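Local coordinates for trafficking protein particle complex subunit 3 (Naegleria fowleri, PDB 6AQ3) that probably acts in vesicle trafficking as a core subunit of the TRAPP tethering complex and carries covalently bound palmitic acid, at residues 33-38 with 141-146; 83-88 with 115-120; 125-130 with 168-173; 162-167 with 179-184. All coordinates share one frame; numbering follows the deposited sequence.

Contact 1: residues 33-38 with 141-146; sequences MTYGSL and LYYSNI
The side chains of Y35 and Y143 run antiparallel past one another, with their ring planes 86° apart. They form an offset edge-to-face pair. The edge of Y35 turns toward the face of Y143, and the ring centroids are 5.7 Å apart. Y35 holds CG anti to its backbone N (chi1 -178°), which sends the ring out from its helix. Its OH donates to the backbone O of Y143 over 2.6 Å. That bond lies in the carbonyl plane, on a lone pair, so the ring is fixed at its tip as well as along its edge. I146 meets the same ring tip to tip, with CG2 3.6 Å from Y35 CE1. Y143 reaches back the other way, and its OH comes within 3.1 Å of G36 CA. G36 has no side chain, which lets the hydroxyl come so near the helix. Water 1 donates to both Y143 OH and G36 O and so bridges them.

The contact is buried. It joins helix 25-42 to the loop between helices 134-138 and 146-157. L56 of helix 49-75 packs on Y35, as does T34 of the second subunit, so the contact borders the interface with that subunit.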
loop_
_atom_site.group_PDB
_atom_site.type_symbol
_atom_site.label_atom_id
_atom_site.label_comp_id
_atom_site.label_asym_id
_atom_site.label_seq_id
_atom_site.Cartn_x
_atom_site.Cartn_y
_atom_site.Cartn_z
ATOM N N MET C 33 -2.992 -3.008 4.506
ATOM C CA MET C 33 -4.137 -3.631 3.842
ATOM C C MET C 33 -3.993 -3.630 2.322
ATOM O O MET C 33 -4.380 -4.600 1.657
ATOM C CB MET C 33 -5.447 -2.962 4.269
ATOM C CG MET C 33 -5.855 -3.282 5.694
ATOM S SD MET C 33 -7.462 -2.568 6.149
ATOM C CE MET C 33 -7.104 -0.830 6.390
ATOM N N THR C 34 -3.451 -2.556 1.751
ATOM C CA THR C 34 -3.222 -2.537 0.314
ATOM C C THR C 34 -2.227 -3.622 -0.081
ATOM O O THR C 34 -2.465 -4.381 -1.024
ATOM C CB THR C 34 -2.717 -1.163 -0.123
ATOM O OG1 THR C 34 -3.671 -0.163 0.252
ATOM C CG2 THR C 34 -2.496 -1.122 -1.626
ATOM N N TYR C 35 -1.102 -3.703 0.636
ATOM C CA TYR C 35 -0.126 -4.762 0.401
ATOM C C TYR C 35 -0.756 -6.131 0.604
ATOM O O TYR C 35 -0.542 -7.045 -0.204
ATOM C CB TYR C 35 1.090 -4.580 1.323
ATOM C CG TYR C 35 2.182 -5.615 1.099
ATOM C CD1 TYR C 35 2.877 -5.657 -0.109
ATOM C CD2 TYR C 35 2.519 -6.538 2.076
ATOM C CE1 TYR C 35 3.861 -6.590 -0.342
ATOM C CE2 TYR C 35 3.519 -7.486 1.854
ATOM C CZ TYR C 35 4.190 -7.498 0.631
ATOM O OH TYR C 35 5.182 -8.422 0.361
ATOM N N GLY C 36 -1.585 -6.269 1.650
ATOM C CA GLY C 36 -2.264 -7.537 1.892
ATOM C C GLY C 36 -3.156 -7.972 0.746
ATOM O O GLY C 36 -3.203 -9.159 0.407
ATOM N N SER C 37 -3.857 -7.016 0.115
ATOM C CA SER C 37 -4.648 -7.349 -1.069
ATOM C C SER C 37 -3.757 -7.835 -2.211
ATOM O O SER C 37 -4.182 -8.661 -3.027
ATOM C CB SER C 37 -5.464 -6.141 -1.538
ATOM O OG SER C 37 -6.212 -5.566 -0.487
ATOM N N LEU C 38 -2.548 -7.284 -2.325
ATOM C CA LEU C 38 -1.613 -7.733 -3.354
ATOM C C LEU C 38 -1.185 -9.177 -3.107
ATOM O O LEU C 38 -1.269 -10.017 -4.010
ATOM C CB LEU C 38 -0.400 -6.797 -3.410
ATOM C CG LEU C 38 0.809 -7.245 -4.254
ATOM C CD1 LEU C 38 0.442 -7.472 -5.731
ATOM C CD2 LEU C 38 1.910 -6.224 -4.151
ATOM N N LEU C 141 6.086 -19.252 2.152
ATOM C CA LEU C 141 5.857 -17.901 1.660
ATOM C C LEU C 141 6.555 -16.904 2.572
ATOM O O LEU C 141 6.489 -17.011 3.803
ATOM C CB LEU C 141 4.357 -17.597 1.644
ATOM C CG LEU C 141 3.925 -16.147 1.458
ATOM C CD1 LEU C 141 4.105 -15.752 0.005
ATOM C CD2 LEU C 141 2.468 -15.969 1.930
ATOM N N TYR C 142 7.232 -15.934 1.975
ATOM C CA TYR C 142 7.764 -14.815 2.747
ATOM C C TYR C 142 6.858 -13.619 2.475
ATOM O O TYR C 142 7.105 -12.801 1.576
ATOM C CB TYR C 142 9.225 -14.550 2.412
ATOM C CG TYR C 142 10.151 -15.549 3.059
ATOM C CD1 TYR C 142 10.175 -15.702 4.450
ATOM C CD2 TYR C 142 11.034 -16.322 2.289
ATOM C CE1 TYR C 142 11.041 -16.616 5.065
ATOM C CE2 TYR C 142 11.909 -17.248 2.893
ATOM C CZ TYR C 142 11.900 -17.383 4.282
ATOM O OH TYR C 142 12.739 -18.276 4.901
ATOM N N TYR C 143 5.821 -13.518 3.309
ATOM C CA TYR C 143 4.744 -12.552 3.127
ATOM C C TYR C 143 5.258 -11.139 2.861
ATOM O O TYR C 143 4.695 -10.420 2.029
ATOM C CB TYR C 143 3.856 -12.564 4.368
ATOM C CG TYR C 143 2.605 -11.731 4.227
ATOM C CD1 TYR C 143 1.453 -12.253 3.645
ATOM C CD2 TYR C 143 2.591 -10.414 4.650
ATOM C CE1 TYR C 143 0.291 -11.476 3.516
ATOM C CE2 TYR C 143 1.474 -9.648 4.521
ATOM C CZ TYR C 143 0.327 -10.175 3.953
ATOM O OH TYR C 143 -0.767 -9.368 3.831
ATOM N N SER C 144 6.323 -10.724 3.554
ATOM C CA SER C 144 6.873 -9.373 3.459
ATOM C C SER C 144 8.096 -9.270 2.553
ATOM O O SER C 144 8.896 -8.343 2.724
ATOM C CB SER C 144 7.255 -8.859 4.839
ATOM O OG SER C 144 6.126 -8.754 5.655
ATOM N N ASN C 145 8.222 -10.150 1.552
ATOM C CA ASN C 145 9.449 -10.201 0.764
ATOM C C ASN C 145 9.716 -8.906 0.012
ATOM O O ASN C 145 10.876 -8.631 -0.338
ATOM C CB ASN C 145 9.405 -11.357 -0.227
ATOM C CG ASN C 145 10.756 -12.046 -0.363
ATOM O OD1 ASN C 145 11.545 -12.047 0.580
ATOM N ND2 ASN C 145 11.012 -12.665 -1.519
ATOM N N ILE C 146 8.680 -8.085 -0.201
ATOM C CA ILE C 146 8.864 -6.783 -0.830
ATOM C C ILE C 146 9.947 -5.969 -0.118
ATOM O O ILE C 146 10.595 -5.118 -0.736
ATOM C CB ILE C 146 7.522 -6.036 -0.874
ATOM C CG1 ILE C 146 7.592 -4.874 -1.856
ATOM C CG2 ILE C 146 7.170 -5.502 0.511
ATOM C CD1 ILE C 146 6.226 -4.392 -2.295
HETATM O O HOH W 1 -3.211 -10.799 3.048
#

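Contact 2: residues 83-88 with 115-120; sequences REFKDT and TEYSIV. With EDO (1,2-ethanediol), chain O.
The rings of F85 and Y117 cross obliquely, with 37° between their planes and 5.2 Å between centroids. The nearest carbons are F85 CZ and Y117 CE2, at 3.5 Å. T115 O also approaches the F85 ring obliquely, 3.1 Å from CE2. At the edge of the Y117 ring, near its plane, lies T88 OG1. I119 CG1 lies in plane at the edge of the same ring, and the ring of W110 also meets Y117.

F85 has CG anti to its backbone N (chi1 174°), so the ring points from segment 83-88 to the strand. Y117 holds CG in the crowded position between backbone N and carbonyl carbon (chi1 60°). This turns its ring toward the helix, where it packs on A89 and I92. The F85 ring packs on V181 and L183 of strand 177-186. A 1,2-ethanediol, probably from the crystallisation liquor, accepts from K86 N through its O1 at 2.6 Å. The same O1 donates to E84 OE1 at 3.0 Å.

Y117 OH donates to T88 OG1 over 2.6 Å, and T88 OG1 donates in turn to F85 O at 2.7 Å. F85 O also accepts from T88 N. A palmitic acid touches T88. The two hydroxyls thus form a directed chain that ends at F85 O, and each has a partner within it beside the lipid.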
loop_
_atom_site.group_PDB
_atom_site.type_symbol
_atom_site.label_atom_id
_atom_site.label_comp_id
_atom_site.label_asym_id
_atom_site.label_seq_id
_atom_site.Cartn_x
_atom_site.Cartn_y
_atom_site.Cartn_z
ATOM N N ARG C 83 29.364 5.156 2.113
ATOM C CA ARG C 83 30.600 4.753 1.458
ATOM C C ARG C 83 30.883 3.274 1.675
ATOM O O ARG C 83 31.357 2.589 0.761
ATOM C CB ARG C 83 31.777 5.572 2.000
ATOM C CG ARG C 83 33.056 5.408 1.203
ATOM C CD ARG C 83 34.256 6.039 1.888
ATOM N NE ARG C 83 34.825 5.144 2.897
ATOM C CZ ARG C 83 34.562 5.212 4.198
ATOM N NH1 ARG C 83 35.138 4.354 5.027
ATOM N NH2 ARG C 83 33.709 6.119 4.668
ATOM N N GLU C 84 30.593 2.760 2.865
ATOM C CA GLU C 84 30.894 1.376 3.178
ATOM C C GLU C 84 29.612 0.595 3.441
ATOM O O GLU C 84 28.667 1.104 4.050
ATOM C CB GLU C 84 31.833 1.276 4.386
ATOM C CG GLU C 84 33.276 1.648 4.064
ATOM C CD GLU C 84 34.045 0.476 3.474
ATOM O OE1 GLU C 84 34.056 -0.604 4.103
ATOM O OE2 GLU C 84 34.608 0.619 2.364
ATOM N N PHE C 85 29.645 -0.677 3.029
ATOM C CA PHE C 85 28.520 -1.591 3.201
ATOM C C PHE C 85 28.158 -1.742 4.671
ATOM O O PHE C 85 26.978 -1.860 5.016
ATOM C CB PHE C 85 28.861 -2.952 2.593
ATOM C CG PHE C 85 27.814 -4.029 2.851
ATOM C CD1 PHE C 85 26.619 -4.061 2.142
ATOM C CD2 PHE C 85 28.041 -5.003 3.814
ATOM C CE1 PHE C 85 25.674 -5.052 2.379
ATOM C CE2 PHE C 85 27.109 -5.990 4.057
ATOM C CZ PHE C 85 25.920 -6.015 3.338
ATOM N N LYS C 86 29.167 -1.813 5.539
ATOM C CA LYS C 86 28.918 -1.914 6.974
ATOM C C LYS C 86 28.051 -0.766 7.480
ATOM O O LYS C 86 27.287 -0.949 8.428
ATOM C CB LYS C 86 30.250 -1.949 7.734
ATOM N N ASP C 87 28.138 0.415 6.849
ATOM C CA ASP C 87 27.350 1.565 7.284
ATOM C C ASP C 87 25.864 1.404 6.982
ATOM O O ASP C 87 25.036 2.048 7.636
ATOM C CB ASP C 87 27.825 2.841 6.586
ATOM C CG ASP C 87 29.273 3.162 6.862
ATOM O OD1 ASP C 87 29.715 2.941 8.011
ATOM O OD2 ASP C 87 29.961 3.640 5.924
ATOM N N THR C 88 25.506 0.570 6.004
ATOM C CA THR C 88 24.107 0.462 5.631
ATOM C C THR C 88 23.278 -0.172 6.731
ATOM O O THR C 88 22.072 0.084 6.796
ATOM C CB THR C 88 23.957 -0.346 4.341
ATOM O OG1 THR C 88 24.301 -1.712 4.604
ATOM C CG2 THR C 88 24.881 0.216 3.251
ATOM N N THR C 115 30.959 -8.327 5.374
ATOM C CA THR C 115 30.193 -8.289 4.136
ATOM C C THR C 115 28.794 -8.867 4.305
ATOM O O THR C 115 28.029 -8.900 3.337
ATOM C CB THR C 115 30.937 -9.029 3.023
ATOM O OG1 THR C 115 31.116 -10.400 3.398
ATOM C CG2 THR C 115 32.310 -8.377 2.775
ATOM N N GLU C 116 28.446 -9.330 5.506
ATOM C CA GLU C 116 27.118 -9.863 5.780
ATOM C C GLU C 116 26.663 -9.425 7.158
ATOM O O GLU C 116 27.451 -9.394 8.108
ATOM C CB GLU C 116 27.058 -11.388 5.758
ATOM C CG GLU C 116 27.672 -12.060 4.577
ATOM C CD GLU C 116 27.463 -13.550 4.639
ATOM O OE1 GLU C 116 27.861 -14.254 3.685
ATOM O OE2 GLU C 116 26.893 -14.011 5.655
ATOM N N TYR C 117 25.382 -9.109 7.257
ATOM C CA TYR C 117 24.743 -8.884 8.537
ATOM C C TYR C 117 23.284 -9.270 8.379
ATOM O O TYR C 117 22.779 -9.412 7.264
ATOM C CB TYR C 117 24.905 -7.425 9.001
ATOM C CG TYR C 117 24.304 -6.376 8.074
ATOM C CD1 TYR C 117 22.945 -6.070 8.124
ATOM C CD2 TYR C 117 25.091 -5.702 7.143
ATOM C CE1 TYR C 117 22.381 -5.117 7.278
ATOM C CE2 TYR C 117 24.536 -4.739 6.299
ATOM C CZ TYR C 117 23.178 -4.456 6.376
ATOM O OH TYR C 117 22.609 -3.510 5.557
ATOM N N SER C 118 22.609 -9.445 9.505
ATOM C CA SER C 118 21.181 -9.707 9.514
ATOM C C SER C 118 20.475 -8.548 10.192
ATOM O O SER C 118 21.034 -7.901 11.085
ATOM C CB SER C 118 20.832 -11.008 10.236
ATOM O OG SER C 118 21.333 -12.130 9.535
ATOM N N ILE C 119 19.239 -8.302 9.761
ATOM C CA ILE C 119 18.357 -7.319 10.381
ATOM C C ILE C 119 17.246 -8.114 11.056
ATOM O O ILE C 119 16.465 -8.795 10.383
ATOM C CB ILE C 119 17.790 -6.327 9.345
ATOM C CG1 ILE C 119 18.906 -5.511 8.678
ATOM C CG2 ILE C 119 16.810 -5.377 9.987
ATOM C CD1 ILE C 119 18.425 -4.591 7.546
ATOM N N VAL C 120 17.179 -8.050 12.383
ATOM C CA VAL C 120 16.199 -8.818 13.147
ATOM C C VAL C 120 15.201 -7.872 13.796
ATOM O O VAL C 120 15.570 -6.794 14.271
ATOM C CB VAL C 120 16.874 -9.712 14.210
ATOM C CG1 VAL C 120 17.699 -10.812 13.539
ATOM C CG2 VAL C 120 17.731 -8.891 15.138
HETATM C C1 EDO O . 32.462 -3.412 4.938
HETATM O O1 EDO O . 31.651 -2.244 4.738
HETATM C C2 EDO O . 32.494 -4.280 3.684
HETATM O O2 EDO O . 33.002 -3.523 2.580
#

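Contact 3: residues 125-130 with 168-173; sequences PLNDFV and KCPLLG. With EDO (1,2-ethanediol), chain H.
The backbone O of C169 is among the best-held polar atoms here, and one bond within the segments grips it, from L172 N at 2.9 Å. P170 O is held equally, by G173 N. On the other side, N127 O takes one bond, from V130 N at 3.1 Å. No hydrogen bond joins the two segments, so each loop is tied to itself and the contact between them is made by packing.

L171 carries most of that packing. Its CG is anti to the carbonyl carbon (chi1 -65°), and the side chain crosses that of N127 obliquely. The amide end of N127 meets the branch of the leucine. L171 CD1 is 3.4 Å from N127 OD1, and L171 CG is 3.8 Å from N127 ND2. The same ND2 has C169 SG 4.0 Å away. V130 crosses L171 at about a right angle. V130 CG1 lies 4.1 Å from L171 CD1, and L171 CD2 is 3.6 Å from V130 O. The second methyl of V130, CG2, instead meets a 1,2-ethanediol. That molecule, probably from the crystallisation liquor, gives a weak hydrogen bond to D128 O. It is also hydrogen-bonded to R66 of the second subunit.

N127 to V130 is a type II beta turn, and F129 has the positive phi (64°) expected at its third position. Residues 170-171 make a short 3-10 segment, followed by G173 with phi 92°. Two surface loops thus touch through the ends of the type II turn and L171 of the 3-10 segment. The first loop links strand 116-121 to helix 134-138. The second is the connection of the hairpin formed by strands 160-168 and 177-186.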
loop_
_atom_site.group_PDB
_atom_site.type_symbol
_atom_site.label_atom_id
_atom_site.label_comp_id
_atom_site.label_asym_id
_atom_site.label_seq_id
_atom_site.Cartn_x
_atom_site.Cartn_y
_atom_site.Cartn_z
ATOM N N PRO C 125 4.135 -4.353 11.020
ATOM C CA PRO C 125 2.738 -3.966 10.755
ATOM C C PRO C 125 2.134 -4.594 9.515
ATOM O O PRO C 125 0.908 -4.762 9.470
ATOM C CB PRO C 125 2.813 -2.438 10.620
ATOM C CG PRO C 125 4.223 -2.164 10.208
ATOM C CD PRO C 125 5.043 -3.197 10.961
ATOM N N LEU C 126 2.940 -4.978 8.519
ATOM C CA LEU C 126 2.362 -5.661 7.364
ATOM C C LEU C 126 1.755 -6.996 7.759
ATOM O O LEU C 126 0.865 -7.499 7.067
ATOM C CB LEU C 126 3.403 -5.885 6.272
ATOM C CG LEU C 126 4.213 -4.703 5.759
ATOM C CD1 LEU C 126 5.094 -5.231 4.633
ATOM C CD2 LEU C 126 3.332 -3.515 5.323
ATOM N N ASN C 127 2.241 -7.601 8.844
ATOM C CA ASN C 127 1.782 -8.918 9.284
ATOM C C ASN C 127 0.481 -8.894 10.079
ATOM O O ASN C 127 -0.036 -9.970 10.392
ATOM C CB ASN C 127 2.860 -9.602 10.137
ATOM C CG ASN C 127 3.978 -10.173 9.309
ATOM O OD1 ASN C 127 3.951 -10.105 8.084
ATOM N ND2 ASN C 127 4.972 -10.750 9.972
ATOM N N ASP C 128 -0.022 -7.717 10.450
ATOM C CA ASP C 128 -1.168 -7.609 11.356
ATOM C C ASP C 128 -2.397 -8.358 10.847
ATOM O O ASP C 128 -2.827 -8.186 9.704
ATOM C CB ASP C 128 -1.502 -6.135 11.578
ATOM C CG ASP C 128 -0.502 -5.448 12.491
ATOM O OD1 ASP C 128 0.472 -6.113 12.910
ATOM O OD2 ASP C 128 -0.672 -4.241 12.760
ATOM N N PHE C 129 -2.960 -9.197 11.716
ATOM C CA PHE C 129 -4.191 -9.938 11.453
ATOM C C PHE C 129 -4.039 -10.931 10.298
ATOM O O PHE C 129 -5.037 -11.409 9.743
ATOM C CB PHE C 129 -5.350 -8.971 11.184
ATOM C CG PHE C 129 -5.612 -8.004 12.315
ATOM C CD1 PHE C 129 -5.469 -8.395 13.642
ATOM C CD2 PHE C 129 -5.975 -6.691 12.047
ATOM C CE1 PHE C 129 -5.699 -7.504 14.681
ATOM C CE2 PHE C 129 -6.214 -5.790 13.085
ATOM C CZ PHE C 129 -6.072 -6.199 14.405
ATOM N N VAL C 130 -2.807 -11.268 9.929
ATOM C CA VAL C 130 -2.530 -12.197 8.839
ATOM C C VAL C 130 -2.288 -13.569 9.445
ATOM O O VAL C 130 -1.607 -13.701 10.471
ATOM C CB VAL C 130 -1.313 -11.746 8.004
ATOM C CG1 VAL C 130 -0.957 -12.791 6.945
ATOM C CG2 VAL C 130 -1.572 -10.400 7.362
ATOM N N LYS C 168 13.976 -15.801 8.615
ATOM C CA LYS C 168 13.034 -16.182 9.654
ATOM C C LYS C 168 11.871 -15.202 9.636
ATOM O O LYS C 168 12.078 -14.005 9.429
ATOM C CB LYS C 168 13.719 -16.213 11.029
ATOM C CG LYS C 168 14.684 -17.379 11.183
ATOM C CD LYS C 168 15.600 -17.263 12.389
ATOM C CE LYS C 168 14.830 -17.395 13.693
ATOM N NZ LYS C 168 15.739 -17.545 14.869
ATOM N N CYS C 169 10.644 -15.716 9.829
ATOM C CA CYS C 169 9.417 -14.901 9.879
ATOM C C CYS C 169 8.422 -15.532 10.853
ATOM O O CYS C 169 8.175 -16.746 10.769
ATOM C CB CYS C 169 8.772 -14.759 8.492
ATOM S SG CYS C 169 7.388 -13.546 8.353
ATOM N N PRO C 170 7.869 -14.762 11.792
ATOM C CA PRO C 170 6.905 -15.349 12.746
ATOM C C PRO C 170 5.659 -15.940 12.103
ATOM O O PRO C 170 5.070 -16.865 12.675
ATOM C CB PRO C 170 6.569 -14.177 13.688
ATOM C CG PRO C 170 7.233 -12.981 13.130
ATOM C CD PRO C 170 8.344 -13.444 12.228
ATOM N N LEU C 171 5.250 -15.481 10.922
ATOM C CA LEU C 171 4.118 -16.134 10.269
ATOM C C LEU C 171 4.398 -17.597 9.952
ATOM O O LEU C 171 3.453 -18.368 9.751
ATOM C CB LEU C 171 3.734 -15.411 8.967
ATOM C CG LEU C 171 3.213 -13.983 9.109
ATOM C CD1 LEU C 171 2.977 -13.381 7.743
ATOM C CD2 LEU C 171 1.922 -14.007 9.931
ATOM N N LEU C 172 5.667 -17.991 9.878
ATOM C CA LEU C 172 6.046 -19.372 9.632
ATOM C C LEU C 172 6.418 -20.102 10.910
ATOM O O LEU C 172 6.922 -21.224 10.843
ATOM C CB LEU C 172 7.214 -19.420 8.639
ATOM C CG LEU C 172 7.081 -18.589 7.349
ATOM C CD1 LEU C 172 8.424 -18.404 6.724
ATOM C CD2 LEU C 172 6.143 -19.252 6.344
ATOM N N GLY C 173 6.139 -19.514 12.067
ATOM C CA GLY C 173 6.444 -20.126 13.344
ATOM C C GLY C 173 7.784 -19.763 13.925
ATOM O O GLY C 173 8.151 -20.309 14.976
HETATM C C1 EDO H . -3.905 -7.817 6.695
HETATM O O1 EDO H . -4.594 -7.559 5.468
HETATM C C2 EDO H . -3.022 -6.628 7.054
HETATM O O2 EDO H . -3.699 -5.801 8.011
#

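Contact 4: residues 162-167 with 179-184; sequences VECEYK and IRVRLK
E163 with R182 and E165 with R180 are antiparallel hydrogen-bonded pairs, each joined by two backbone bonds. R182 N to E163 O and R180 N to E165 O are both 2.8 Å, each nearly along its C=O axis. V162-L183, C164-V181 and Y166-I179 are the non-hydrogen-bonded pairs.

Salt bridges link the charged side chains. R182 grips E165 side-on, with NE and NH2 both 2.9 Å from the single oxygen OE2. E165 OE2 lies in the guanidinium plane. The same NH2 reaches E163 OE2 at 3.0 Å, on the anti lone pair, with the two groups' planes 80° apart. One arginine is thus shared by two glutamates, and would offset their mutual repulsion. R180 turns to E116 and S118 on the next strand.

Apolar contacts fill the other face. I179 CG1 sits 3.7 Å above the Y166 ring centre, a CH-pi contact, and its CG2 is 3.4 Å from C164 SG. Helix 146-157 covers part of this face, and F85 packs on V162, V181 and L183.

The arrangement is an antiparallel beta hairpin, charged on one face and apolar on the other. It forms one edge of the four-stranded sheet, with 160-168 outermost within the chain.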
loop_
_atom_site.group_PDB
_atom_site.type_symbol
_atom_site.label_atom_id
_atom_site.label_comp_id
_atom_site.label_asym_id
_atom_site.label_seq_id
_atom_site.Cartn_x
_atom_site.Cartn_y
_atom_site.Cartn_z
ATOM N N VAL C 162 23.901 -6.044 -3.829
ATOM C CA VAL C 162 23.722 -6.886 -2.657
ATOM C C VAL C 162 22.708 -7.975 -2.975
ATOM O O VAL C 162 21.906 -7.864 -3.904
ATOM C CB VAL C 162 23.265 -6.080 -1.416
ATOM C CG1 VAL C 162 24.231 -4.930 -1.119
ATOM C CG2 VAL C 162 21.814 -5.576 -1.600
ATOM N N GLU C 163 22.770 -9.044 -2.187
ATOM C CA GLU C 163 21.728 -10.056 -2.127
ATOM C C GLU C 163 21.070 -9.954 -0.752
ATOM O O GLU C 163 21.754 -9.813 0.270
ATOM C CB GLU C 163 22.307 -11.451 -2.369
ATOM C CG GLU C 163 22.566 -11.749 -3.847
ATOM C CD GLU C 163 23.304 -13.063 -4.076
ATOM O OE1 GLU C 163 23.917 -13.227 -5.145
ATOM O OE2 GLU C 163 23.324 -13.913 -3.169
ATOM N N CYS C 164 19.746 -9.983 -0.728
ATOM C CA CYS C 164 18.982 -9.734 0.491
ATOM C C CYS C 164 17.786 -10.677 0.527
ATOM O O CYS C 164 16.914 -10.601 -0.351
ATOM C CB CYS C 164 18.530 -8.274 0.548
ATOM S SG CYS C 164 17.593 -7.886 2.017
ATOM N N GLU C 165 17.745 -11.566 1.526
ATOM C CA GLU C 165 16.701 -12.580 1.607
ATOM C C GLU C 165 16.207 -12.754 3.037
ATOM O O GLU C 165 16.931 -12.509 4.008
ATOM C CB GLU C 165 17.167 -13.941 1.075
ATOM C CG GLU C 165 18.385 -14.512 1.806
ATOM C CD GLU C 165 19.717 -14.058 1.202
ATOM O OE1 GLU C 165 19.705 -13.519 0.071
ATOM O OE2 GLU C 165 20.781 -14.249 1.849
ATOM N N TYR C 166 14.947 -13.174 3.142
ATOM C CA TYR C 166 14.357 -13.520 4.426
ATOM C C TYR C 166 14.913 -14.857 4.907
ATOM O O TYR C 166 15.110 -15.790 4.123
ATOM C CB TYR C 166 12.828 -13.604 4.306
ATOM C CG TYR C 166 12.082 -12.478 4.989
ATOM C CD1 TYR C 166 11.861 -12.495 6.373
ATOM C CD2 TYR C 166 11.588 -11.395 4.249
ATOM C CE1 TYR C 166 11.182 -11.456 7.014
ATOM C CE2 TYR C 166 10.904 -10.340 4.870
ATOM C CZ TYR C 166 10.706 -10.382 6.245
ATOM O OH TYR C 166 10.030 -9.351 6.837
ATOM N N LYS C 167 15.182 -14.945 6.198
ATOM C CA LYS C 167 15.586 -16.199 6.808
ATOM C C LYS C 167 14.616 -16.696 7.868
ATOM O O LYS C 167 14.452 -17.908 8.014
ATOM C CB LYS C 167 16.993 -16.062 7.418
ATOM C CG LYS C 167 18.045 -15.572 6.423
ATOM C CD LYS C 167 18.906 -16.708 5.874
ATOM C CE LYS C 167 18.504 -17.100 4.450
ATOM N NZ LYS C 167 19.411 -18.142 3.876
ATOM N N ILE C 179 16.229 -10.738 8.349
ATOM C CA ILE C 179 16.547 -10.490 6.949
ATOM C C ILE C 179 18.069 -10.426 6.810
ATOM O O ILE C 179 18.732 -9.709 7.566
ATOM C CB ILE C 179 15.888 -9.189 6.461
ATOM C CG1 ILE C 179 14.371 -9.361 6.430
ATOM C CG2 ILE C 179 16.422 -8.824 5.085
ATOM C CD1 ILE C 179 13.595 -8.090 6.114
ATOM N N ARG C 180 18.614 -11.181 5.861
ATOM C CA ARG C 180 20.045 -11.273 5.627
ATOM C C ARG C 180 20.426 -10.336 4.491
ATOM O O ARG C 180 19.752 -10.311 3.457
ATOM C CB ARG C 180 20.445 -12.698 5.253
ATOM C CG ARG C 180 21.953 -12.973 5.263
ATOM C CD ARG C 180 22.454 -12.860 6.684
ATOM N NE ARG C 180 23.806 -13.363 6.853
ATOM C CZ ARG C 180 24.501 -13.256 7.979
ATOM N NH1 ARG C 180 23.963 -12.672 9.040
ATOM N NH2 ARG C 180 25.736 -13.742 8.046
ATOM N N VAL C 181 21.504 -9.579 4.677
ATOM C CA VAL C 181 22.005 -8.655 3.662
ATOM C C VAL C 181 23.467 -8.995 3.417
ATOM O O VAL C 181 24.278 -8.922 4.347
ATOM C CB VAL C 181 21.864 -7.182 4.091
ATOM C CG1 VAL C 181 22.244 -6.275 2.949
ATOM C CG2 VAL C 181 20.418 -6.880 4.574
ATOM N N ARG C 182 23.809 -9.336 2.166
ATOM C CA ARG C 182 25.158 -9.748 1.782
ATOM C C ARG C 182 25.671 -8.910 0.615
ATOM O O ARG C 182 24.971 -8.735 -0.387
ATOM C CB ARG C 182 25.183 -11.237 1.428
ATOM C CG ARG C 182 24.801 -12.092 2.630
ATOM C CD ARG C 182 24.790 -13.589 2.384
ATOM N NE ARG C 182 23.657 -13.990 1.550
ATOM C CZ ARG C 182 23.740 -14.327 0.267
ATOM N NH1 ARG C 182 24.923 -14.327 -0.354
ATOM N NH2 ARG C 182 22.630 -14.680 -0.386
ATOM N N LEU C 183 26.888 -8.379 0.762
ATOM C CA LEU C 183 27.525 -7.602 -0.297
ATOM C C LEU C 183 28.163 -8.509 -1.352
ATOM O O LEU C 183 28.975 -9.381 -1.028
ATOM C CB LEU C 183 28.593 -6.681 0.292
ATOM C CG LEU C 183 29.444 -5.979 -0.765
ATOM C CD1 LEU C 183 28.595 -4.898 -1.417
ATOM C CD2 LEU C 183 30.718 -5.381 -0.174
ATOM N N LYS C 184 27.800 -8.292 -2.615
ATOM C CA LYS C 184 28.368 -9.014 -3.753
ATOM C C LYS C 184 29.487 -8.242 -4.434
ATOM O O LYS C 184 30.556 -8.801 -4.696
ATOM C CB LYS C 184 27.260 -9.350 -4.760
ATOM C CG LYS C 184 26.377 -10.494 -4.304
ATOM C CD LYS C 184 27.308 -11.691 -4.100
ATOM C CE LYS C 184 26.734 -12.809 -3.270
ATOM N NZ LYS C 184 27.750 -13.903 -3.242
#

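Contacts 2 and 4 share the sheet, with centres about 9 Å apart. I119 N probably bonds to I179 O, and a salt bridge also joins them. Contacts 1 and 3 lie together, centres about 10 Å apart, where Y143 packs on N127 and L171. The centres of contacts 1 and 2 are about 24 Å apart, but contacts 1 and 4 touch through Y166, which meets Y142, S144 and N145. The I146 side chain is about 4 Å from a bound palmitic acid, and T34 of contact 1 also touches one. The T88 side chain is about 3 Å from a palmitic acid. For the N127 side chain the distance is about 10 Å, so contact 3 is the most remote.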